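Local structure of UPF0237 protein SP_0238 (Streptococcus pneumoniae, 1ZPV) at residues Thr9-Asp14 and Asp42-Met47; Ser16-Gly21 and Gln71-Lys76; Leu29-Asp34 and Ala49-Asp54; Gln57-Leu62 and Ile77-Ala82. The protein is of unknown function but, as a homodimeric ACT-domain protein, probably serves in regulation, perhaps by responding to small-molecule ligands as relatives with this domain do. All coordinates share one frame; numbering follows the deposited sequence. Where two conformers were deposited one is given.

Interaction 1 of 4, residues Thr9-Asp14 and Asp42-Met47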
loop_
_atom_site.group_PDB
_atom_site.type_symbol
_atom_site.label_atom_id
_atom_site.label_comp_id
_atom_site.label_asym_id
_atom_site.label_seq_id
_atom_site.Cartn_x
_atom_site.Cartn_y
_atom_site.Cartn_z
ATOM N N THR C 9 -0.835 -12.130 3.772
ATOM C CA THR C 9 -1.584 -10.933 3.449
ATOM C C THR C 9 -2.989 -11.345 3.054
ATOM O O THR C 9 -3.211 -12.393 2.409
ATOM C CB THR C 9 -0.878 -10.079 2.367
ATOM O OG1 THR C 9 -0.680 -10.858 1.213
ATOM C CG2 THR C 9 0.503 -9.657 2.832
ATOM N N VAL C 10 -3.944 -10.529 3.464
ATOM C CA VAL C 10 -5.349 -10.841 3.273
ATOM C C VAL C 10 -6.085 -9.622 2.718
ATOM O O VAL C 10 -5.868 -8.489 3.191
ATOM C CB VAL C 10 -6.022 -11.239 4.647
ATOM C CG1 VAL C 10 -7.507 -11.511 4.445
ATOM C CG2 VAL C 10 -5.283 -12.419 5.317
ATOM N N VAL C 11 -6.941 -9.862 1.713
ATOM C CA VAL C 11 -7.753 -8.832 1.077
ATOM C C VAL C 11 -9.145 -9.387 0.876
ATOM O O VAL C 11 -9.314 -10.513 0.344
ATOM C CB VAL C 11 -7.247 -8.419 -0.346
ATOM C CG1 VAL C 11 -8.137 -7.241 -0.913
ATOM C CG2 VAL C 11 -5.812 -8.032 -0.319
ATOM N N GLY C 12 -10.134 -8.605 1.287
ATOM C CA GLY C 12 -11.521 -8.919 0.998
ATOM C C GLY C 12 -12.381 -7.676 1.069
ATOM O O GLY C 12 -11.885 -6.595 1.377
ATOM N N LYS C 13 -13.678 -7.840 0.842
ATOM C CA LYS C 13 -14.610 -6.704 0.818
ATOM C C LYS C 13 -15.074 -6.285 2.219
ATOM O O LYS C 13 -15.303 -5.101 2.477
ATOM C CB LYS C 13 -15.860 -7.050 -0.008
ATOM C CG LYS C 13 -15.688 -7.059 -1.503
ATOM C CD LYS C 13 -14.887 -5.875 -2.043
ATOM C CE LYS C 13 -15.647 -4.559 -2.044
ATOM N NZ LYS C 13 -16.847 -4.620 -2.899
ATOM N N ASP C 14 -15.234 -7.265 3.109
ATOM C CA ASP C 14 -15.878 -7.035 4.403
ATOM C C ASP C 14 -14.988 -7.546 5.507
ATOM O O ASP C 14 -14.286 -8.552 5.337
ATOM C CB ASP C 14 -17.220 -7.744 4.467
ATOM C CG ASP C 14 -18.214 -7.208 3.456
ATOM O OD1 ASP C 14 -18.521 -5.984 3.478
ATOM O OD2 ASP C 14 -18.699 -8.017 2.628
ATOM N N ASP C 42 -9.460 1.740 0.815
ATOM C CA ASP C 42 -10.561 1.991 -0.150
ATOM C C ASP C 42 -11.796 1.164 0.312
ATOM O O ASP C 42 -12.196 1.272 1.463
ATOM C CB ASP C 42 -10.097 1.705 -1.599
ATOM C CG ASP C 42 -11.089 2.197 -2.664
ATOM O OD1 ASP C 42 -11.194 3.414 -2.886
ATOM O OD2 ASP C 42 -11.776 1.362 -3.280
ATOM N N GLU C 43 -12.381 0.317 -0.527
ATOM C CA GLU C 43 -13.602 -0.390 -0.153
ATOM C C GLU C 43 -13.324 -1.784 0.435
ATOM O O GLU C 43 -14.248 -2.589 0.608
ATOM C CB GLU C 43 -14.527 -0.517 -1.377
ATOM C CG GLU C 43 -13.868 -1.230 -2.578
ATOM C CD GLU C 43 -14.818 -1.500 -3.740
ATOM O OE1 GLU C 43 -16.026 -1.694 -3.475
ATOM O OE2 GLU C 43 -14.360 -1.518 -4.925
ATOM N N TYR C 44 -12.057 -2.054 0.741
ATOM C CA TYR C 44 -11.591 -3.403 1.127
ATOM C C TYR C 44 -11.092 -3.448 2.575
ATOM O O TYR C 44 -10.675 -2.433 3.124
ATOM C CB TYR C 44 -10.470 -3.853 0.160
ATOM C CG TYR C 44 -10.898 -3.736 -1.274
ATOM C CD1 TYR C 44 -11.783 -4.638 -1.839
ATOM C CD2 TYR C 44 -10.457 -2.669 -2.052
ATOM C CE1 TYR C 44 -12.208 -4.487 -3.156
ATOM C CE2 TYR C 44 -10.860 -2.514 -3.335
ATOM C CZ TYR C 44 -11.725 -3.417 -3.888
ATOM O OH TYR C 44 -12.088 -3.196 -5.172
ATOM N N PHE C 45 -11.186 -4.624 3.189
ATOM C CA PHE C 45 -10.602 -4.889 4.480
ATOM C C PHE C 45 -9.325 -5.650 4.219
ATOM O O PHE C 45 -9.316 -6.589 3.425
ATOM C CB PHE C 45 -11.532 -5.738 5.366
ATOM C CG PHE C 45 -10.905 -6.088 6.683
ATOM C CD1 PHE C 45 -10.651 -5.084 7.626
ATOM C CD2 PHE C 45 -10.516 -7.401 6.975
ATOM C CE1 PHE C 45 -10.044 -5.383 8.834
ATOM C CE2 PHE C 45 -9.883 -7.706 8.237
ATOM C CZ PHE C 45 -9.652 -6.704 9.130
ATOM N N THR C 46 -8.237 -5.236 4.858
ATOM C CA THR C 46 -6.961 -5.871 4.633
ATOM C C THR C 46 -6.273 -6.203 5.962
ATOM O O THR C 46 -6.474 -5.520 6.963
ATOM C CB THR C 46 -6.023 -4.984 3.820
ATOM O OG1 THR C 46 -5.529 -3.937 4.658
ATOM C CG2 THR C 46 -6.753 -4.376 2.589
HETATM N N MSE C 47 -5.525 -7.294 5.992
HETATM C CA MSE C 47 -4.695 -7.513 7.185
HETATM C C MSE C 47 -3.403 -8.111 6.727
HETATM O O MSE C 47 -3.318 -8.654 5.617
HETATM C CB MSE C 47 -5.393 -8.375 8.258
HETATM C CG MSE C 47 -5.871 -9.660 7.803
HETATM SE SE MSE C 47 -6.919 -10.625 9.149
HETATM C CE MSE C 47 -5.641 -11.234 10.114
#
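The carbonyl oxygen of M47, a selenomethionine, is gripped twice. V10 N donates to M47 O at 2.9 Å, in the carbonyl plane, and the CA-H of T9 adds a longer contact to the same oxygen. V10 O is likewise met twice, by M47 N at 3.1 Å and by the CA-H of T46. Two residues on, G12 N bonds to F45 O nearly along its C=O axis, and F45 N returns to G12 O at 2.8 Å, from above the carbonyl plane. V10-M47 and G12-F45 are thus hydrogen-bonded antiparallel pairs, with V11-T46 the non-hydrogen-bonded pair between them. They join the two central strands of the four-stranded ACT sheet, 4-12 and 44-53. V10 and M47 point the same way, toward helix 18-28, and touch broadside, V10 CB to M47 CG at 3.5 Å. Past the strand, K13 starts out away from 42-47, but bends at chi2, chi3 and chi4 bring its chain alongside the Y44 ring, with K13 CD only 3.2 Å from Y44 CE1. There K13 NZ forms a salt bridge to E43 OE1, 3.1 Å, with a weak hydrogen bond in it; its stronger partner is E86 of the second subunit. E43 CG takes the crowded position between backbone N and carbonyl carbon (chi1 57°), which sets it over one face of the Y44 ring, toward the rim. G12 O lies in plane at that ring's edge.

Interaction 2 of 4, residues Ser16-Gly21 and Gln71-Lys76; sequences SGIVAG and QTLNVK
G17 occupies the N-cap position of helix 18-28, its positive phi of 76° turning the chain into the first turn, where G17 O accepts from G21 N at 3.0 Å. I18 comes next and carries the contact. Its CG1 stands anti to the carbonyl carbon, beside the backbone N (chi1 -59°), and a further bend at chi2 (-46°) swings CD1 across to the other segment. That one methyl meets two residues: tip to tip with V75, I18 CD1 to V75 CG1 at 3.6 Å, and against the base of L73, I18 CD1 to L73 CB at 3.9 Å. L73 runs the opposite way, sliding past I18 toward the helix. One turn on, G21 has no side chain, so L73 CD1 rests directly on the helix backbone, 4.0 Å from G21 CA. All of this is apolar, with no hydrogen bond across. L73 and V75 flank N74, whose positive phi closes helix 59-72 in a Schellman motif and sends the chain into strand 75-81. The start of helix 18-28 is therefore packed against the junction of the other helix and its following strand, while I18 also reaches V10 of strand 4-12 and F45 and M47 of strand 44-53 on the sheet beneath.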
loop_
_atom_site.group_PDB
_atom_site.type_symbol
_atom_site.label_atom_id
_atom_site.label_comp_id
_atom_site.label_asym_id
_atom_site.label_seq_id
_atom_site.Cartn_x
_atom_site.Cartn_y
_atom_site.Cartn_z
ATOM N N SER C 16 -16.102 -8.362 8.553
ATOM C CA SER C 16 -16.820 -9.235 9.482
ATOM C C SER C 16 -16.234 -10.654 9.527
ATOM O O SER C 16 -16.122 -11.307 8.511
ATOM C CB SER C 16 -18.319 -9.282 9.169
ATOM O OG SER C 16 -18.928 -10.048 10.190
ATOM N N GLY C 17 -15.822 -11.084 10.717
ATOM C CA GLY C 17 -15.313 -12.422 10.947
ATOM C C GLY C 17 -13.900 -12.716 10.464
ATOM O O GLY C 17 -13.383 -13.797 10.725
ATOM N N ILE C 18 -13.274 -11.778 9.761
ATOM C CA ILE C 18 -11.990 -12.093 9.096
ATOM C C ILE C 18 -10.829 -12.280 10.070
ATOM O O ILE C 18 -10.106 -13.281 9.995
ATOM C CB ILE C 18 -11.631 -11.090 7.946
ATOM C CG1 ILE C 18 -12.735 -11.076 6.862
ATOM C CG2 ILE C 18 -10.266 -11.443 7.294
ATOM C CD1 ILE C 18 -13.196 -12.533 6.429
ATOM N N VAL C 19 -10.646 -11.325 10.977
ATOM C CA VAL C 19 -9.595 -11.440 11.992
ATOM C C VAL C 19 -9.691 -12.754 12.778
ATOM O O VAL C 19 -8.689 -13.447 12.972
ATOM C CB VAL C 19 -9.602 -10.277 12.973
ATOM C CG1 VAL C 19 -8.540 -10.538 14.056
ATOM C CG2 VAL C 19 -9.283 -8.959 12.195
ATOM N N ALA C 20 -10.897 -13.098 13.221
ATOM C CA ALA C 20 -11.084 -14.359 13.937
ATOM C C ALA C 20 -10.771 -15.575 13.060
ATOM O O ALA C 20 -10.136 -16.534 13.516
ATOM C CB ALA C 20 -12.490 -14.452 14.497
ATOM N N GLY C 21 -11.237 -15.544 11.802
ATOM C CA GLY C 21 -11.072 -16.723 10.925
ATOM C C GLY C 21 -9.585 -16.939 10.648
ATOM O O GLY C 21 -9.069 -18.040 10.758
ATOM N N GLN C 71 -11.061 -18.746 0.530
ATOM C CA GLN C 71 -12.322 -18.895 -0.225
ATOM C C GLN C 71 -13.535 -19.130 0.644
ATOM O O GLN C 71 -14.610 -18.664 0.304
ATOM C CB GLN C 71 -12.216 -19.999 -1.279
ATOM C CG GLN C 71 -11.177 -19.664 -2.353
ATOM C CD GLN C 71 -10.949 -20.795 -3.346
ATOM O OE1 GLN C 71 -11.223 -21.966 -3.056
ATOM N NE2 GLN C 71 -10.421 -20.451 -4.521
ATOM N N THR C 72 -13.382 -19.838 1.766
ATOM C CA THR C 72 -14.537 -20.066 2.621
ATOM C C THR C 72 -15.033 -18.749 3.214
ATOM O O THR C 72 -16.207 -18.625 3.542
ATOM C CB THR C 72 -14.290 -21.096 3.747
ATOM O OG1 THR C 72 -13.371 -20.546 4.709
ATOM C CG2 THR C 72 -13.759 -22.430 3.162
ATOM N N LEU C 73 -14.133 -17.772 3.337
ATOM C CA LEU C 73 -14.462 -16.488 3.950
ATOM C C LEU C 73 -14.629 -15.350 2.934
ATOM O O LEU C 73 -14.854 -14.207 3.344
ATOM C CB LEU C 73 -13.371 -16.110 4.957
ATOM C CG LEU C 73 -13.212 -16.943 6.241
ATOM C CD1 LEU C 73 -12.229 -16.220 7.166
ATOM C CD2 LEU C 73 -14.547 -17.227 6.984
ATOM N N ASN C 74 -14.528 -15.672 1.639
ATOM C CA ASN C 74 -14.600 -14.723 0.509
ATOM C C ASN C 74 -13.447 -13.692 0.529
ATOM O O ASN C 74 -13.637 -12.498 0.271
ATOM C CB ASN C 74 -15.982 -14.046 0.417
ATOM C CG ASN C 74 -17.143 -15.049 0.351
ATOM O OD1 ASN C 74 -18.068 -14.987 1.152
ATOM N ND2 ASN C 74 -17.095 -15.950 -0.605
ATOM N N VAL C 75 -12.239 -14.169 0.850
ATOM C CA VAL C 75 -11.055 -13.310 0.904
ATOM C C VAL C 75 -9.886 -13.981 0.180
ATOM O O VAL C 75 -9.835 -15.216 0.025
ATOM C CB VAL C 75 -10.613 -12.935 2.376
ATOM C CG1 VAL C 75 -11.717 -12.187 3.132
ATOM C CG2 VAL C 75 -10.109 -14.162 3.180
ATOM N N LYS C 76 -8.947 -13.170 -0.264
ATOM C CA LYS C 76 -7.794 -13.705 -0.951
ATOM C C LYS C 76 -6.652 -13.722 0.044
ATOM O O LYS C 76 -6.310 -12.677 0.596
ATOM C CB LYS C 76 -7.481 -12.836 -2.146
ATOM C CG LYS C 76 -6.494 -13.462 -3.135
ATOM C CD LYS C 76 -7.132 -14.595 -3.942
ATOM C CE LYS C 76 -6.066 -15.345 -4.718
ATOM N NZ LYS C 76 -5.092 -14.361 -5.279
#

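Interaction 3 of 4, residues Leu29-Asp34 and Ala49-Asp54; sequences LGLNID and AVVSSD
No ring takes part; the flat groups are the carboxylate of D34 and the amide of N32, both set against S52. S52 OG donates to D34 OD2 at 2.7 Å, and OD2 accepts on its syn lone pair, the side of OD1. The same OD2 is salt-bridged to K5 of the neighbouring strand 4-12, so hydroxyl and lysine together hold the carboxylate and probably favour its charged form. S52 presents the hydroxyl from the crowded position between backbone N and carbonyl carbon (chi1 65°). The N32 amide lies over the S52 carbonyl, with N32 ND2 3.3 Å from S52 O. Below it the backbones pair: N32 N reaches S52 O at 2.7 Å, nearly along the C=O axis, while S52 N returns to N32 O on a lone pair. D34 N then bonds to V50 O, 2.8 Å but bent (131° at the hydrogen), just where the first strand turns a corner. Between these bonds sits the non-hydrogen-bonded pair I33-V51, on the face turned to helix 18-28, where both residues touch I26. At the far end L31 lies against S53, L31 CD2 to S53 CB at 3.9 Å, and a water joins G30 O (2.6 Å) to S53 OG, a hydroxyl also bonded to E55 N. G30, of positive phi, ends helix 18-28 in a Schellman motif just before this pairing. The two strands form the beta hairpin 32-41/44-53, which supplies an outer strand and its inner neighbour to the ACT-domain sheet.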
loop_
_atom_site.group_PDB
_atom_site.type_symbol
_atom_site.label_atom_id
_atom_site.label_comp_id
_atom_site.label_asym_id
_atom_site.label_seq_id
_atom_site.Cartn_x
_atom_site.Cartn_y
_atom_site.Cartn_z
ATOM N N LEU C 29 -2.919 -24.351 12.392
ATOM C CA LEU C 29 -1.729 -24.804 11.700
ATOM C C LEU C 29 -0.483 -24.848 12.575
ATOM O O LEU C 29 0.589 -25.174 12.075
ATOM C CB LEU C 29 -1.481 -23.908 10.481
ATOM C CG LEU C 29 -2.510 -24.094 9.331
ATOM C CD1 LEU C 29 -2.318 -22.946 8.387
ATOM C CD2 LEU C 29 -2.449 -25.438 8.569
ATOM N N GLY C 30 -0.654 -24.487 13.851
ATOM C CA GLY C 30 0.403 -24.449 14.859
ATOM C C GLY C 30 1.458 -23.384 14.595
ATOM O O GLY C 30 2.619 -23.561 14.995
ATOM N N LEU C 31 1.070 -22.282 13.941
ATOM C CA LEU C 31 2.019 -21.208 13.643
ATOM C C LEU C 31 1.898 -20.090 14.697
ATOM O O LEU C 31 0.808 -19.863 15.249
ATOM C CB LEU C 31 1.839 -20.659 12.229
ATOM C CG LEU C 31 1.827 -21.664 11.072
ATOM C CD1 LEU C 31 1.417 -20.942 9.782
ATOM C CD2 LEU C 31 3.194 -22.327 10.926
ATOM N N ASN C 32 3.017 -19.451 15.008
ATOM C CA ASN C 32 3.010 -18.243 15.871
ATOM C C ASN C 32 2.703 -16.943 15.106
ATOM O O ASN C 32 3.235 -16.747 14.030
ATOM C CB ASN C 32 4.389 -18.088 16.532
ATOM C CG ASN C 32 4.780 -19.304 17.290
ATOM O OD1 ASN C 32 4.054 -19.739 18.185
ATOM N ND2 ASN C 32 5.914 -19.888 16.929
ATOM N N ILE C 33 1.895 -16.050 15.675
ATOM C CA ILE C 33 1.771 -14.693 15.147
ATOM C C ILE C 33 2.801 -13.758 15.818
ATOM O O ILE C 33 2.602 -13.313 16.955
ATOM C CB ILE C 33 0.348 -14.138 15.386
ATOM C CG1 ILE C 33 -0.706 -15.100 14.821
ATOM C CG2 ILE C 33 0.212 -12.663 14.830
ATOM C CD1 ILE C 33 -2.201 -14.651 15.100
ATOM N N ASP C 34 3.894 -13.459 15.118
ATOM C CA ASP C 34 4.894 -12.515 15.622
ATOM C C ASP C 34 4.435 -11.065 15.550
ATOM O O ASP C 34 4.841 -10.225 16.363
ATOM C CB ASP C 34 6.185 -12.706 14.840
ATOM C CG ASP C 34 6.720 -14.122 14.984
ATOM O OD1 ASP C 34 6.835 -14.572 16.120
ATOM O OD2 ASP C 34 6.968 -14.785 13.965
ATOM N N ALA C 49 0.073 -10.329 8.487
ATOM C CA ALA C 49 0.607 -10.995 9.670
ATOM C C ALA C 49 1.947 -11.626 9.331
ATOM O O ALA C 49 2.148 -12.145 8.229
ATOM C CB ALA C 49 -0.337 -12.065 10.212
ATOM N N VAL C 50 2.845 -11.561 10.287
ATOM C CA VAL C 50 4.126 -12.239 10.176
ATOM C C VAL C 50 4.006 -13.389 11.137
ATOM O O VAL C 50 3.691 -13.191 12.318
ATOM C CB VAL C 50 5.332 -11.326 10.535
ATOM C CG1 VAL C 50 6.644 -12.168 10.746
ATOM C CG2 VAL C 50 5.568 -10.285 9.441
ATOM N N VAL C 51 4.260 -14.585 10.608
ATOM C CA VAL C 51 4.048 -15.822 11.342
ATOM C C VAL C 51 5.364 -16.611 11.314
ATOM O O VAL C 51 6.244 -16.374 10.461
ATOM C CB VAL C 51 2.845 -16.623 10.714
ATOM C CG1 VAL C 51 1.502 -15.771 10.841
ATOM C CG2 VAL C 51 3.141 -17.010 9.236
ATOM N N SER C 52 5.524 -17.510 12.270
ATOM C CA SER C 52 6.730 -18.352 12.333
ATOM C C SER C 52 6.441 -19.684 13.008
ATOM O O SER C 52 5.386 -19.868 13.681
ATOM C CB SER C 52 7.855 -17.617 13.083
ATOM O OG SER C 52 7.490 -17.420 14.442
ATOM N N SER C 53 7.357 -20.621 12.796
ATOM C CA SER C 53 7.325 -21.911 13.465
ATOM C C SER C 53 8.752 -22.306 13.804
ATOM O O SER C 53 9.680 -21.928 13.095
ATOM C CB SER C 53 6.739 -22.966 12.535
ATOM O OG SER C 53 6.649 -24.242 13.191
ATOM N N ASP C 54 8.922 -23.105 14.847
ATOM C CA ASP C 54 10.235 -23.713 15.121
ATOM C C ASP C 54 10.513 -24.973 14.299
ATOM O O ASP C 54 11.600 -25.543 14.393
ATOM C CB ASP C 54 10.486 -23.906 16.631
ATOM C CG ASP C 54 9.690 -25.054 17.240
ATOM O OD1 ASP C 54 8.898 -25.715 16.537
ATOM O OD2 ASP C 54 9.866 -25.301 18.456
HETATM O O HOH W 1 4.717 -24.989 14.583
#

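Interaction 4 of 4, residues Gln57-Leu62 and Ile77-Ala82; sequences QDFTYL and INIQSA
The aromatic contact comes first. F59, with CG anti to the carbonyl carbon (chi1 -78°), extends from the first turn of helix 59-72 toward strand 75-81, and S81 sets its CB over one face of the ring: a CH-pi contact, 3.6 Å from S81 CB to the F59 centroid and 17° off the normal. Because S81 OG is anti to the backbone N, the hydroxyl also stays near the ring, while bonding onward to A83 N. Apolar packing continues along the strand. I79 CG1 approaches the same ring at its edge, 4.1 Å from F59 CE1, so serine and isoleucine take a face and an edge of one phenyl group. Further into the helix I79 meets L62, I79 CD1 to L62 CB at 4.4 Å, and its CG2 rests near the backbone carbonyl of L62. I79 also packs on R63 and F66 of that helix, and F59 reaches A6 of strand 4-12. Hydrogen bonds serve each segment separately, with none across. D58 is the N-cap: D58 OD1 takes the bond from T60 N (3.2 Å), met from above the carboxylate plane, while D58 O accepts from L62 N. On the strand, Q80 NE2 donates to S81 O at 3.2 Å, nearly straight and in the carbonyl plane on a lone pair. Helix 59-72 runs between the parallel strands 44-53 and 75-81, which have strand 4-12 between them, and here it packs back on the second of them: the split beta-alpha-beta crossover of the ferredoxin-like ACT fold.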
loop_
_atom_site.group_PDB
_atom_site.type_symbol
_atom_site.label_atom_id
_atom_site.label_comp_id
_atom_site.label_asym_id
_atom_site.label_seq_id
_atom_site.Cartn_x
_atom_site.Cartn_y
_atom_site.Cartn_z
ATOM N N GLN C 57 8.330 -25.899 7.450
ATOM C CA GLN C 57 6.984 -26.088 6.916
ATOM C C GLN C 57 7.071 -26.345 5.420
ATOM O O GLN C 57 8.161 -26.242 4.808
ATOM C CB GLN C 57 6.090 -24.859 7.213
ATOM C CG GLN C 57 5.931 -24.528 8.698
ATOM C CD GLN C 57 5.205 -25.622 9.434
ATOM O OE1 GLN C 57 4.233 -26.163 8.915
ATOM N NE2 GLN C 57 5.695 -25.992 10.626
ATOM N N ASP C 58 5.934 -26.700 4.822
ATOM C CA ASP C 58 5.875 -26.973 3.423
ATOM C C ASP C 58 5.043 -25.847 2.816
ATOM O O ASP C 58 3.837 -25.854 2.950
ATOM C CB ASP C 58 5.211 -28.343 3.182
ATOM C CG ASP C 58 5.011 -28.651 1.728
ATOM O OD1 ASP C 58 5.606 -27.959 0.875
ATOM O OD2 ASP C 58 4.223 -29.567 1.423
ATOM N N PHE C 59 5.694 -24.868 2.174
ATOM C CA PHE C 59 4.956 -23.742 1.594
ATOM C C PHE C 59 4.049 -24.141 0.443
ATOM O O PHE C 59 3.118 -23.408 0.134
ATOM C CB PHE C 59 5.897 -22.579 1.183
ATOM C CG PHE C 59 6.329 -21.758 2.344
ATOM C CD1 PHE C 59 5.589 -20.652 2.751
ATOM C CD2 PHE C 59 7.419 -22.158 3.110
ATOM C CE1 PHE C 59 5.971 -19.927 3.894
ATOM C CE2 PHE C 59 7.819 -21.454 4.247
ATOM C CZ PHE C 59 7.102 -20.330 4.641
ATOM N N THR C 60 4.315 -25.286 -0.203
ATOM C CA THR C 60 3.412 -25.737 -1.258
ATOM C C THR C 60 2.058 -26.011 -0.641
ATOM O O THR C 60 1.047 -25.521 -1.131
ATOM C CB THR C 60 3.934 -26.971 -1.954
ATOM O OG1 THR C 60 5.281 -26.695 -2.378
ATOM C CG2 THR C 60 3.059 -27.348 -3.151
ATOM N N TYR C 61 2.058 -26.765 0.443
ATOM C CA TYR C 61 0.839 -27.066 1.190
ATOM C C TYR C 61 0.202 -25.813 1.787
ATOM O O TYR C 61 -1.017 -25.592 1.625
ATOM C CB TYR C 61 1.114 -28.106 2.295
ATOM C CG TYR C 61 -0.066 -28.311 3.194
ATOM C CD1 TYR C 61 -1.288 -28.826 2.700
ATOM C CD2 TYR C 61 0.003 -27.964 4.532
ATOM C CE1 TYR C 61 -2.393 -28.998 3.559
ATOM C CE2 TYR C 61 -1.093 -28.104 5.357
ATOM C CZ TYR C 61 -2.268 -28.635 4.872
ATOM O OH TYR C 61 -3.323 -28.760 5.761
ATOM N N LEU C 62 1.013 -24.978 2.440
ATOM C CA LEU C 62 0.455 -23.761 3.108
ATOM C C LEU C 62 -0.223 -22.769 2.161
ATOM O O LEU C 62 -1.273 -22.155 2.496
ATOM C CB LEU C 62 1.513 -23.034 3.953
ATOM C CG LEU C 62 2.102 -23.834 5.131
ATOM C CD1 LEU C 62 3.310 -23.082 5.723
ATOM C CD2 LEU C 62 1.064 -24.171 6.231
ATOM N N ILE C 77 -6.076 -14.895 0.298
ATOM C CA ILE C 77 -4.963 -14.963 1.252
ATOM C C ILE C 77 -3.666 -15.347 0.539
ATOM O O ILE C 77 -3.618 -16.369 -0.115
ATOM C CB ILE C 77 -5.227 -15.938 2.392
ATOM C CG1 ILE C 77 -6.515 -15.547 3.120
ATOM C CG2 ILE C 77 -3.983 -15.958 3.377
ATOM C CD1 ILE C 77 -7.026 -16.538 4.197
ATOM N N ASN C 78 -2.619 -14.549 0.718
ATOM C CA ASN C 78 -1.335 -14.842 0.094
ATOM C C ASN C 78 -0.346 -15.159 1.221
ATOM O O ASN C 78 -0.420 -14.553 2.315
ATOM C CB ASN C 78 -0.887 -13.658 -0.789
ATOM C CG ASN C 78 -1.616 -13.615 -2.172
ATOM O OD1 ASN C 78 -1.039 -13.986 -3.210
ATOM N ND2 ASN C 78 -2.865 -13.167 -2.182
ATOM N N ILE C 79 0.529 -16.133 1.016
ATOM C CA ILE C 79 1.625 -16.349 1.989
ATOM C C ILE C 79 2.970 -16.373 1.259
ATOM O O ILE C 79 3.086 -16.979 0.176
ATOM C CB ILE C 79 1.389 -17.608 2.892
ATOM C CG1 ILE C 79 2.520 -17.784 3.934
ATOM C CG2 ILE C 79 1.110 -18.879 2.047
ATOM C CD1 ILE C 79 2.208 -18.849 5.010
ATOM N N GLN C 80 3.975 -15.711 1.842
ATOM C CA GLN C 80 5.288 -15.599 1.237
ATOM C C GLN C 80 6.317 -16.001 2.299
ATOM O O GLN C 80 6.335 -15.397 3.369
ATOM C CB GLN C 80 5.497 -14.134 0.821
ATOM C CG GLN C 80 6.873 -13.782 0.304
ATOM C CD GLN C 80 7.209 -14.528 -0.977
ATOM O OE1 GLN C 80 6.610 -14.283 -2.027
ATOM N NE2 GLN C 80 8.162 -15.457 -0.888
ATOM N N SER C 81 7.171 -16.987 2.006
ATOM C CA SER C 81 8.277 -17.316 2.915
ATOM C C SER C 81 9.186 -16.100 3.005
ATOM O O SER C 81 9.523 -15.484 1.969
ATOM C CB SER C 81 9.090 -18.516 2.389
ATOM O OG SER C 81 10.171 -18.748 3.247
ATOM N N ALA C 82 9.651 -15.810 4.216
ATOM C CA ALA C 82 10.630 -14.743 4.469
ATOM C C ALA C 82 12.027 -15.069 3.898
ATOM O O ALA C 82 12.844 -14.165 3.705
ATOM C CB ALA C 82 10.733 -14.496 5.969
#

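Interactions 1 and 3 are strand pairings that share strand 44-53, one on each side of it; interaction 1 is buried mid-sheet, whereas interaction 3, at an outer strand, is partly exposed. Both reach the second subunit. Interactions 2 and 4 are side-chain packing without a cross-bond, and both use helix 59-72 and strand 75-81: interaction 2 at the junction between them, interaction 4 at their far ends, centres about 18 Å apart. Strand 4-12 ties them to interaction 1, through V11 O to K76 N and T9 O to N78 N, each 2.8 Å and probably hydrogen bonds. Interactions 3 and 4 meet where L29 touches L62 and L31 touches Q57.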